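Local coordinates for protein cellobiose 2-epimerase (Ruminococcus albus, PDB 3VW5) that catalyses the reversible epimerization of cellobiose to 4-O-beta-D-glucopyranosyl-D-mannose, working on an unmodified sugar, at residues A[17-22]-A[55-60]; A[115-120]-A[375-380]; A[282-287]-A[353-358]. The protein carries 2 engineered substitutions. One frame throughout, in Å; residues are numbered along the deposited sequence.

In the fold
The chain forms an (alpha/alpha)6 barrel, and the three contacts fall into two groups. Interaction 1 joins helix 2-19 to helix 47-64. Interaction 2 joins helix 109-126 to helix 373-385. Their centres lie about 10 Å apart, and they touch because side chains of helix 47-64 pack against both partners of interaction 2. Interaction 3 is at the surface, between a hairpin turn and a loop turn that follow strands 283-284 and 352-353 of one antiparallel sheet. Its centre is about 28 Å from that of interaction 1 and about 26 Å from that of interaction 2. Along the chain, interaction 1 closes first. Interaction 3 is nested within interaction 2, which brings the last helix back to an early one.

Interaction 1 of 3, residues A[17-22]-A[55-60]; sequences FWNKLR and WFYSNA
In the (alpha/alpha)6 barrel fold, near the N-terminus of the chain, Tyr57 of helix 47-64 reaches out to Trp18 and Asn19 of helix 2-19. The phenol does the reaching: the CA atoms of Trp18 and Tyr57 are 9.6 Å apart, yet Tyr57 OH donates a hydrogen bond to Asn19 OD1. The modelled length between these two oxygens is 2.5 Å, too short to be taken literally. The amide oxygen comes to the edge of the Tyr57 ring, near its plane, and the amide and ring planes are only 14° apart. Asn19 N also lies close to the hydroxyl, but its angle is too poor for a bond. Trp18 adds an apolar touch, with its CB 4.4 Å from Tyr57 CZ.

Residues Asn19 to Arg22 form a type I turn. Asn19 CG sits beside its own backbone N (chi1 -71°), which swings the amide to the phenol. Phe56 CD2 lies over the centre of one face of the Tyr57 ring, 3.9 Å above its plane. Asn72 and Ala73 of helix 67-84 also touch that side chain. The indole of Trp18 heads elsewhere, and its NE1 is hydrogen-bonded to Glu348.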
loop_
_atom_site.group_PDB
_atom_site.type_symbol
_atom_site.label_atom_id
_atom_site.label_comp_id
_atom_site.label_asym_id
_atom_site.label_seq_id
_atom_site.Cartn_x
_atom_site.Cartn_y
_atom_site.Cartn_z
ATOM N N PHE A 17 12.795 4.447 -14.320
ATOM C CA PHE A 17 11.961 5.638 -14.168
ATOM C C PHE A 17 12.150 6.271 -12.789
ATOM O O PHE A 17 12.453 7.458 -12.661
ATOM C CB PHE A 17 10.480 5.307 -14.390
ATOM C CG PHE A 17 9.539 6.440 -14.023
ATOM C CD1 PHE A 17 9.210 7.409 -14.956
ATOM C CD2 PHE A 17 9.002 6.533 -12.742
ATOM C CE1 PHE A 17 8.372 8.449 -14.635
ATOM C CE2 PHE A 17 8.171 7.569 -12.409
ATOM C CZ PHE A 17 7.845 8.536 -13.361
ATOM N N TRP A 18 11.972 5.480 -11.742
ATOM C CA TRP A 18 12.089 6.050 -10.409
ATOM C C TRP A 18 13.499 6.545 -10.104
ATOM O O TRP A 18 13.667 7.617 -9.534
ATOM C CB TRP A 18 11.528 5.096 -9.355
ATOM C CG TRP A 18 10.050 5.117 -9.409
ATOM C CD1 TRP A 18 9.247 4.265 -10.103
ATOM C CD2 TRP A 18 9.187 6.088 -8.808
ATOM N NE1 TRP A 18 7.932 4.622 -9.945
ATOM C CE2 TRP A 18 7.866 5.740 -9.156
ATOM C CE3 TRP A 18 9.400 7.207 -7.986
ATOM C CZ2 TRP A 18 6.753 6.482 -8.718
ATOM C CZ3 TRP A 18 8.297 7.949 -7.554
ATOM C CH2 TRP A 18 6.992 7.580 -7.921
ATOM N N ASN A 19 14.508 5.786 -10.523
ATOM C CA ASN A 19 15.898 6.212 -10.355
ATOM C C ASN A 19 16.124 7.659 -10.780
ATOM O O ASN A 19 16.904 8.379 -10.150
ATOM C CB ASN A 19 16.858 5.285 -11.103
ATOM C CG ASN A 19 16.984 3.918 -10.452
ATOM O OD1 ASN A 19 16.541 3.708 -9.316
ATOM N ND2 ASN A 19 17.597 2.976 -11.170
ATOM N N LYS A 20 15.432 8.094 -11.833
ATOM C CA LYS A 20 15.614 9.448 -12.353
ATOM C C LYS A 20 14.977 10.501 -11.475
ATOM O O LYS A 20 15.173 11.692 -11.690
ATOM C CB LYS A 20 15.061 9.577 -13.771
ATOM C CG LYS A 20 15.636 8.566 -14.759
ATOM C CD LYS A 20 15.130 8.814 -16.189
ATOM C CE LYS A 20 15.439 7.615 -17.102
ATOM N NZ LYS A 20 16.892 7.215 -17.074
ATOM N N LEU A 21 14.202 10.070 -10.489
ATOM C CA LEU A 21 13.502 11.014 -9.621
ATOM C C LEU A 21 14.234 11.285 -8.323
ATOM O O LEU A 21 13.743 12.028 -7.485
ATOM C CB LEU A 21 12.079 10.535 -9.334
ATOM C CG LEU A 21 11.175 10.650 -10.556
ATOM C CD1 LEU A 21 9.836 9.982 -10.295
ATOM C CD2 LEU A 21 10.991 12.110 -10.926
ATOM N N ARG A 22 15.405 10.675 -8.162
ATOM C CA ARG A 22 16.270 10.967 -7.025
ATOM C C ARG A 22 16.664 12.449 -6.997
ATOM O O ARG A 22 17.104 13.009 -8.001
ATOM C CB ARG A 22 17.514 10.084 -7.067
ATOM C CG ARG A 22 18.310 10.075 -5.782
ATOM C CD ARG A 22 19.579 9.213 -5.876
ATOM N NE ARG A 22 20.582 9.656 -4.902
ATOM C CZ ARG A 22 21.295 8.843 -4.125
ATOM N NH1 ARG A 22 21.139 7.520 -4.204
ATOM N NH2 ARG A 22 22.169 9.361 -3.269
ATOM N N TRP A 55 10.336 1.709 0.988
ATOM C CA TRP A 55 9.925 0.317 0.952
ATOM C C TRP A 55 10.314 -0.337 -0.372
ATOM O O TRP A 55 10.771 -1.477 -0.413
ATOM C CB TRP A 55 8.416 0.140 1.204
ATOM C CG TRP A 55 8.061 -1.326 1.128
ATOM C CD1 TRP A 55 8.063 -2.223 2.154
ATOM C CD2 TRP A 55 7.731 -2.076 -0.056
ATOM N NE1 TRP A 55 7.726 -3.471 1.695
ATOM C CE2 TRP A 55 7.524 -3.413 0.342
ATOM C CE3 TRP A 55 7.578 -1.743 -1.409
ATOM C CZ2 TRP A 55 7.186 -4.416 -0.566
ATOM C CZ3 TRP A 55 7.242 -2.747 -2.307
ATOM C CH2 TRP A 55 7.051 -4.057 -1.885
ATOM N N PHE A 56 10.110 0.399 -1.457
ATOM C CA PHE A 56 10.290 -0.140 -2.790
ATOM C C PHE A 56 11.737 -0.470 -3.099
ATOM O O PHE A 56 12.041 -1.561 -3.597
ATOM C CB PHE A 56 9.794 0.856 -3.825
ATOM C CG PHE A 56 10.240 0.539 -5.214
ATOM C CD1 PHE A 56 9.654 -0.492 -5.912
ATOM C CD2 PHE A 56 11.246 1.269 -5.812
ATOM C CE1 PHE A 56 10.052 -0.786 -7.183
ATOM C CE2 PHE A 56 11.642 0.988 -7.099
ATOM C CZ PHE A 56 11.049 -0.044 -7.789
ATOM N N TYR A 57 12.634 0.470 -2.823
ATOM C CA TYR A 57 14.035 0.206 -3.098
ATOM C C TYR A 57 14.560 -0.877 -2.189
ATOM O O TYR A 57 15.244 -1.806 -2.650
ATOM C CB TYR A 57 14.873 1.475 -3.020
ATOM C CG TYR A 57 14.819 2.270 -4.301
ATOM C CD1 TYR A 57 15.229 1.700 -5.512
ATOM C CD2 TYR A 57 14.353 3.576 -4.311
ATOM C CE1 TYR A 57 15.189 2.416 -6.687
ATOM C CE2 TYR A 57 14.303 4.299 -5.482
ATOM C CZ TYR A 57 14.721 3.717 -6.669
ATOM O OH TYR A 57 14.670 4.440 -7.838
ATOM N N SER A 58 14.230 -0.781 -0.904
ATOM C CA SER A 58 14.662 -1.815 0.026
ATOM C C SER A 58 14.267 -3.206 -0.502
ATOM O O SER A 58 15.073 -4.130 -0.494
ATOM C CB SER A 58 14.143 -1.559 1.457
ATOM O OG SER A 58 14.459 -0.244 1.911
ATOM N N ASN A 59 13.048 -3.348 -1.005
ATOM C CA ASN A 59 12.584 -4.654 -1.477
ATOM C C ASN A 59 13.088 -5.061 -2.853
ATOM O O ASN A 59 13.228 -6.258 -3.149
ATOM C CB ASN A 59 11.059 -4.743 -1.422
ATOM C CG ASN A 59 10.564 -5.086 -0.043
ATOM O OD1 ASN A 59 10.285 -6.253 0.255
ATOM N ND2 ASN A 59 10.488 -4.075 0.825
ATOM N N ALA A 60 13.333 -4.066 -3.699
ATOM C CA ALA A 60 13.878 -4.318 -5.024
ATOM C C ALA A 60 15.306 -4.829 -4.853
ATOM O O ALA A 60 15.768 -5.729 -5.569
ATOM C CB ALA A 60 13.867 -3.048 -5.859
#

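Interaction 2 of 3, residues A[115-120]-A[375-380]; sequences AIYALS and NGRMCM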
loop_
_atom_site.group_PDB
_atom_site.type_symbol
_atom_site.label_atom_id
_atom_site.label_comp_id
_atom_site.label_asym_id
_atom_site.label_seq_id
_atom_site.Cartn_x
_atom_site.Cartn_y
_atom_site.Cartn_z
ATOM N N ALA A 115 5.559 4.354 7.344
ATOM C CA ALA A 115 6.917 4.577 7.838
ATOM C C ALA A 115 7.473 3.303 8.505
ATOM O O ALA A 115 8.579 2.862 8.193
ATOM C CB ALA A 115 6.949 5.764 8.792
ATOM N N ILE A 116 6.697 2.705 9.405
ATOM C CA ILE A 116 7.106 1.446 10.028
ATOM C C ILE A 116 7.377 0.338 9.008
ATOM O O ILE A 116 8.370 -0.374 9.107
ATOM C CB ILE A 116 6.053 0.968 11.039
ATOM C CG1 ILE A 116 6.016 1.912 12.229
ATOM C CG2 ILE A 116 6.321 -0.465 11.489
ATOM C CD1 ILE A 116 4.707 1.844 12.977
ATOM N N TYR A 117 6.478 0.194 8.037
ATOM C CA TYR A 117 6.586 -0.816 6.990
ATOM C C TYR A 117 7.899 -0.672 6.205
ATOM O O TYR A 117 8.623 -1.649 5.997
ATOM C CB TYR A 117 5.380 -0.679 6.074
ATOM C CG TYR A 117 5.224 -1.739 5.014
ATOM C CD1 TYR A 117 5.469 -3.069 5.285
ATOM C CD2 TYR A 117 4.788 -1.400 3.736
ATOM C CE1 TYR A 117 5.301 -4.042 4.310
ATOM C CE2 TYR A 117 4.616 -2.361 2.753
ATOM C CZ TYR A 117 4.865 -3.680 3.043
ATOM O OH TYR A 117 4.694 -4.630 2.062
ATOM N N ALA A 118 8.184 0.558 5.783
ATOM C CA ALA A 118 9.396 0.906 5.051
ATOM C C ALA A 118 10.666 0.726 5.902
ATOM O O ALA A 118 11.620 0.110 5.452
ATOM C CB ALA A 118 9.314 2.330 4.544
ATOM N N LEU A 119 10.686 1.282 7.112
ATOM C CA LEU A 119 11.856 1.185 7.982
ATOM C C LEU A 119 12.176 -0.279 8.271
ATOM O O LEU A 119 13.343 -0.683 8.229
ATOM C CB LEU A 119 11.657 1.976 9.281
ATOM C CG LEU A 119 11.688 3.508 9.126
ATOM C CD1 LEU A 119 11.111 4.239 10.350
ATOM C CD2 LEU A 119 13.069 4.061 8.766
ATOM N N SER A 120 11.144 -1.076 8.543
ATOM C CA SER A 120 11.349 -2.486 8.838
ATOM C C SER A 120 12.037 -3.130 7.667
ATOM O O SER A 120 12.982 -3.889 7.822
ATOM C CB SER A 120 10.031 -3.200 9.121
ATOM O OG SER A 120 9.433 -2.723 10.310
ATOM N N ASN A 375 2.788 -0.973 -7.753
ATOM C CA ASN A 375 3.162 -1.675 -8.979
ATOM C C ASN A 375 4.512 -2.389 -8.843
ATOM O O ASN A 375 4.701 -3.503 -9.379
ATOM C CB ASN A 375 3.089 -0.766 -10.218
ATOM C CG ASN A 375 3.903 0.487 -10.060
ATOM O OD1 ASN A 375 4.547 0.689 -9.030
ATOM N ND2 ASN A 375 3.894 1.337 -11.078
ATOM N N GLY A 376 5.430 -1.750 -8.111
ATOM C CA GLY A 376 6.648 -2.396 -7.640
ATOM C C GLY A 376 6.382 -3.684 -6.870
ATOM O O GLY A 376 6.947 -4.744 -7.176
ATOM N N ARG A 377 5.495 -3.615 -5.882
ATOM C CA ARG A 377 5.220 -4.806 -5.082
ATOM C C ARG A 377 4.684 -5.963 -5.923
ATOM O O ARG A 377 5.084 -7.105 -5.725
ATOM C CB ARG A 377 4.295 -4.509 -3.907
ATOM C CG ARG A 377 4.320 -5.614 -2.861
ATOM C CD ARG A 377 3.647 -5.185 -1.567
ATOM N NE ARG A 377 2.256 -4.800 -1.788
ATOM C CZ ARG A 377 1.445 -4.336 -0.846
ATOM N NH1 ARG A 377 1.872 -4.213 0.404
ATOM N NH2 ARG A 377 0.200 -4.004 -1.155
ATOM N N MET A 378 3.798 -5.666 -6.874
ATOM C CA MET A 378 3.240 -6.716 -7.740
ATOM C C MET A 378 4.329 -7.450 -8.526
ATOM O O MET A 378 4.327 -8.679 -8.630
ATOM C CB MET A 378 2.209 -6.136 -8.707
ATOM C CG MET A 378 1.600 -7.155 -9.652
ATOM S SD MET A 378 1.238 -6.395 -11.244
ATOM C CE MET A 378 2.886 -5.961 -11.810
ATOM N N CYS A 379 5.257 -6.689 -9.087
ATOM C CA CYS A 379 6.326 -7.299 -9.852
ATOM C C CYS A 379 7.107 -8.256 -8.956
ATOM O O CYS A 379 7.267 -9.445 -9.290
ATOM C CB CYS A 379 7.216 -6.234 -10.487
ATOM S SG CYS A 379 6.310 -5.158 -11.643
ATOM N N MET A 380 7.536 -7.753 -7.799
ATOM C CA MET A 380 8.311 -8.556 -6.862
ATOM C C MET A 380 7.554 -9.748 -6.316
ATOM O O MET A 380 8.131 -10.827 -6.159
ATOM C CB MET A 380 8.849 -7.689 -5.734
ATOM C CG MET A 380 9.681 -6.562 -6.281
ATOM S SD MET A 380 10.429 -5.500 -5.054
ATOM C CE MET A 380 9.741 -3.897 -5.499
#
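Tyr117 of helix 109-126 and Arg377 of helix 373-385 meet by their polar ends inside the protein. Arg377 NH1 donates a hydrogen bond to Tyr117 OH, 3.3 Å long with an angle of 155° at the hydrogen. The hydroxyl sits at the edge of the guanidinium, in its plane, so it lines up with the group's flat spread of N-H bonds. The ring itself is turned 63° against the guanidinium. Arg377 CD also approaches Tyr117 OH, at 3.8 Å.

The backbones stay well apart, with 12.8 Å between Tyr117 CA and Arg377 CA. Both side chains start away from their own backbone N, with CG anti to it. The arginine then bends about its CG-CD bond (chi3 59°), which turns its head toward the phenol.

The centre of this contact lies about 8 Å from the centre of the chain, deep in the (alpha/alpha)6 barrel, and both residues are buried. The direct link between the two segments is the loose part. It buries 70 Å² in all and rests on one long bond. The dense part is the surroundings of the two side chains. Trp55 of helix 47-64 stacks on the Tyr117 ring and packs against the aliphatic part of Arg377. Carboxylates probably fix the guanidinium more firmly than the phenol does. Glu187 takes a salt bridge from NH1, the nitrogen that also serves Tyr117, while Glu246 and Glu308 both take NH2.

Interaction 3 of 3, residues A[282-287]-A[353-358]; sequences ALEDGA and VTFDHT
Asp285 and Phe355 bring two tight turns together, with their CA atoms 8.4 Å apart. Residues 284 to 287 form a type I' turn closing a two-residue beta hairpin. Glu284 N bonds to Ala287 O at 2.9 Å, and Ala287 N bonds back to Glu284 O. Asp285 and Gly286 both have positive phi, as this turn needs. On the other side, Thr354 to His357 is a type I turn. Thr354 OG1 accepts from Thr358 N, just past the turn, at 3.1 Å and 169°.

The Phe355 ring carries the contact. Its CG is anti to the backbone N (chi1 -170°), and the ring tip, CE1 and CZ, reaches into the angle between two acidic side chains. Asp285 CB lies 3.7 Å from Phe355 CZ. The Glu284 and Phe355 side chains cross at about a right angle, with Glu284 CG 3.8 Å from Phe355 CE1, and the carboxylate plane is turned 72° from the ring. These touches are van der Waals packing. Asp285 OD1 and His357 NE2 stand 4.4 Å apart, too far to bond.

Lys299 of strand 296-302 makes a cation-pi contact with Phe355, and Arg301 of that strand touches both Asp285 and Phe355. Glu284 OE2 is hydrogen-bonded to Asn289 of strand 287-293. Both turns meet helix 323-340: Ser331 OG is hydrogen-bonded to Gly286 O, and His357 stacks on Tyr339. Leu283 packs on Ser328 and Val332 of the same helix.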
loop_
_atom_site.group_PDB
_atom_site.type_symbol
_atom_site.label_atom_id
_atom_site.label_comp_id
_atom_site.label_asym_id
_atom_site.label_seq_id
_atom_site.Cartn_x
_atom_site.Cartn_y
_atom_site.Cartn_z
ATOM N N ALA A 282 -16.285 -8.038 -9.744
ATOM C CA ALA A 282 -15.494 -6.864 -10.048
ATOM C C ALA A 282 -14.637 -7.039 -11.301
ATOM O O ALA A 282 -14.153 -6.052 -11.872
ATOM C CB ALA A 282 -14.636 -6.512 -8.865
ATOM N N LEU A 283 -14.439 -8.285 -11.724
ATOM C CA LEU A 283 -13.683 -8.532 -12.944
ATOM C C LEU A 283 -14.617 -8.414 -14.149
ATOM O O LEU A 283 -15.637 -9.106 -14.230
ATOM C CB LEU A 283 -13.031 -9.907 -12.894
ATOM C CG LEU A 283 -11.938 -10.230 -13.920
ATOM C CD1 LEU A 283 -10.788 -9.231 -13.845
ATOM C CD2 LEU A 283 -11.451 -11.667 -13.722
ATOM N N GLU A 284 -14.287 -7.524 -15.074
ATOM C CA GLU A 284 -15.174 -7.243 -16.190
ATOM C C GLU A 284 -14.367 -6.742 -17.374
ATOM O O GLU A 284 -13.576 -5.794 -17.250
ATOM C CB GLU A 284 -16.235 -6.212 -15.785
ATOM C CG GLU A 284 -17.188 -5.822 -16.901
ATOM C CD GLU A 284 -18.325 -4.935 -16.413
ATOM O OE1 GLU A 284 -18.996 -4.267 -17.252
ATOM O OE2 GLU A 284 -18.563 -4.914 -15.183
ATOM N N ASP A 285 -14.566 -7.386 -18.520
ATOM C CA ASP A 285 -13.800 -7.072 -19.714
ATOM C C ASP A 285 -12.330 -7.221 -19.358
ATOM O O ASP A 285 -11.476 -6.456 -19.822
ATOM C CB ASP A 285 -14.123 -5.654 -20.205
ATOM C CG ASP A 285 -13.824 -5.457 -21.686
ATOM O OD1 ASP A 285 -13.711 -4.282 -22.133
ATOM O OD2 ASP A 285 -13.699 -6.477 -22.403
ATOM N N GLY A 286 -12.055 -8.200 -18.495
ATOM C CA GLY A 286 -10.694 -8.637 -18.216
ATOM C C GLY A 286 -9.873 -7.763 -17.289
ATOM O O GLY A 286 -8.672 -7.986 -17.120
ATOM N N ALA A 287 -10.516 -6.760 -16.697
ATOM C CA ALA A 287 -9.854 -5.860 -15.751
ATOM C C ALA A 287 -10.758 -5.646 -14.529
ATOM O O ALA A 287 -11.962 -5.944 -14.565
ATOM C CB ALA A 287 -9.479 -4.525 -16.409
ATOM N N VAL A 353 -7.368 4.786 -15.984
ATOM C CA VAL A 353 -7.870 4.628 -17.340
ATOM C C VAL A 353 -9.318 4.155 -17.331
ATOM O O VAL A 353 -9.644 3.198 -16.626
ATOM C CB VAL A 353 -7.033 3.637 -18.159
ATOM C CG1 VAL A 353 -7.577 3.563 -19.577
ATOM C CG2 VAL A 353 -5.586 4.060 -18.173
ATOM N N THR A 354 -10.167 4.823 -18.119
ATOM C CA THR A 354 -11.600 4.492 -18.233
ATOM C C THR A 354 -11.846 3.092 -18.784
ATOM O O THR A 354 -10.966 2.472 -19.390
ATOM C CB THR A 354 -12.373 5.479 -19.162
ATOM O OG1 THR A 354 -11.961 5.297 -20.520
ATOM C CG2 THR A 354 -12.185 6.935 -18.749
ATOM N N PHE A 355 -13.067 2.609 -18.581
ATOM C CA PHE A 355 -13.503 1.316 -19.090
ATOM C C PHE A 355 -13.332 1.234 -20.610
ATOM O O PHE A 355 -13.173 0.151 -21.185
ATOM C CB PHE A 355 -14.963 1.119 -18.715
ATOM C CG PHE A 355 -15.472 -0.257 -18.971
ATOM C CD1 PHE A 355 -15.253 -1.271 -18.047
ATOM C CD2 PHE A 355 -16.189 -0.542 -20.121
ATOM C CE1 PHE A 355 -15.731 -2.537 -18.260
ATOM C CE2 PHE A 355 -16.660 -1.813 -20.349
ATOM C CZ PHE A 355 -16.433 -2.814 -19.414
ATOM N N ASP A 356 -13.375 2.403 -21.245
ATOM C CA ASP A 356 -13.219 2.533 -22.690
ATOM C C ASP A 356 -11.802 2.902 -23.118
ATOM O O ASP A 356 -11.573 3.241 -24.279
ATOM C CB ASP A 356 -14.210 3.552 -23.242
ATOM C CG ASP A 356 -15.556 2.920 -23.582
ATOM O OD1 ASP A 356 -15.592 1.679 -23.816
ATOM O OD2 ASP A 356 -16.580 3.658 -23.622
ATOM N N HIS A 357 -10.879 2.880 -22.162
ATOM C CA HIS A 357 -9.452 2.797 -22.444
ATOM C C HIS A 357 -8.783 4.127 -22.700
ATOM O O HIS A 357 -7.744 4.194 -23.361
ATOM C CB HIS A 357 -9.169 1.836 -23.601
ATOM C CG HIS A 357 -9.741 0.474 -23.400
ATOM N ND1 HIS A 357 -10.405 -0.207 -24.393
ATOM C CD2 HIS A 357 -9.756 -0.333 -22.309
ATOM C CE1 HIS A 357 -10.796 -1.386 -23.933
ATOM N NE2 HIS A 357 -10.412 -1.486 -22.674
ATOM N N THR A 358 -9.363 5.196 -22.184
ATOM C CA THR A 358 -8.691 6.468 -22.324
ATOM C C THR A 358 -8.280 7.006 -20.957
ATOM O O THR A 358 -9.062 6.981 -20.009
ATOM C CB THR A 358 -9.463 7.461 -23.250
ATOM O OG1 THR A 358 -9.766 8.677 -22.560
ATOM C CG2 THR A 358 -10.715 6.826 -23.807
#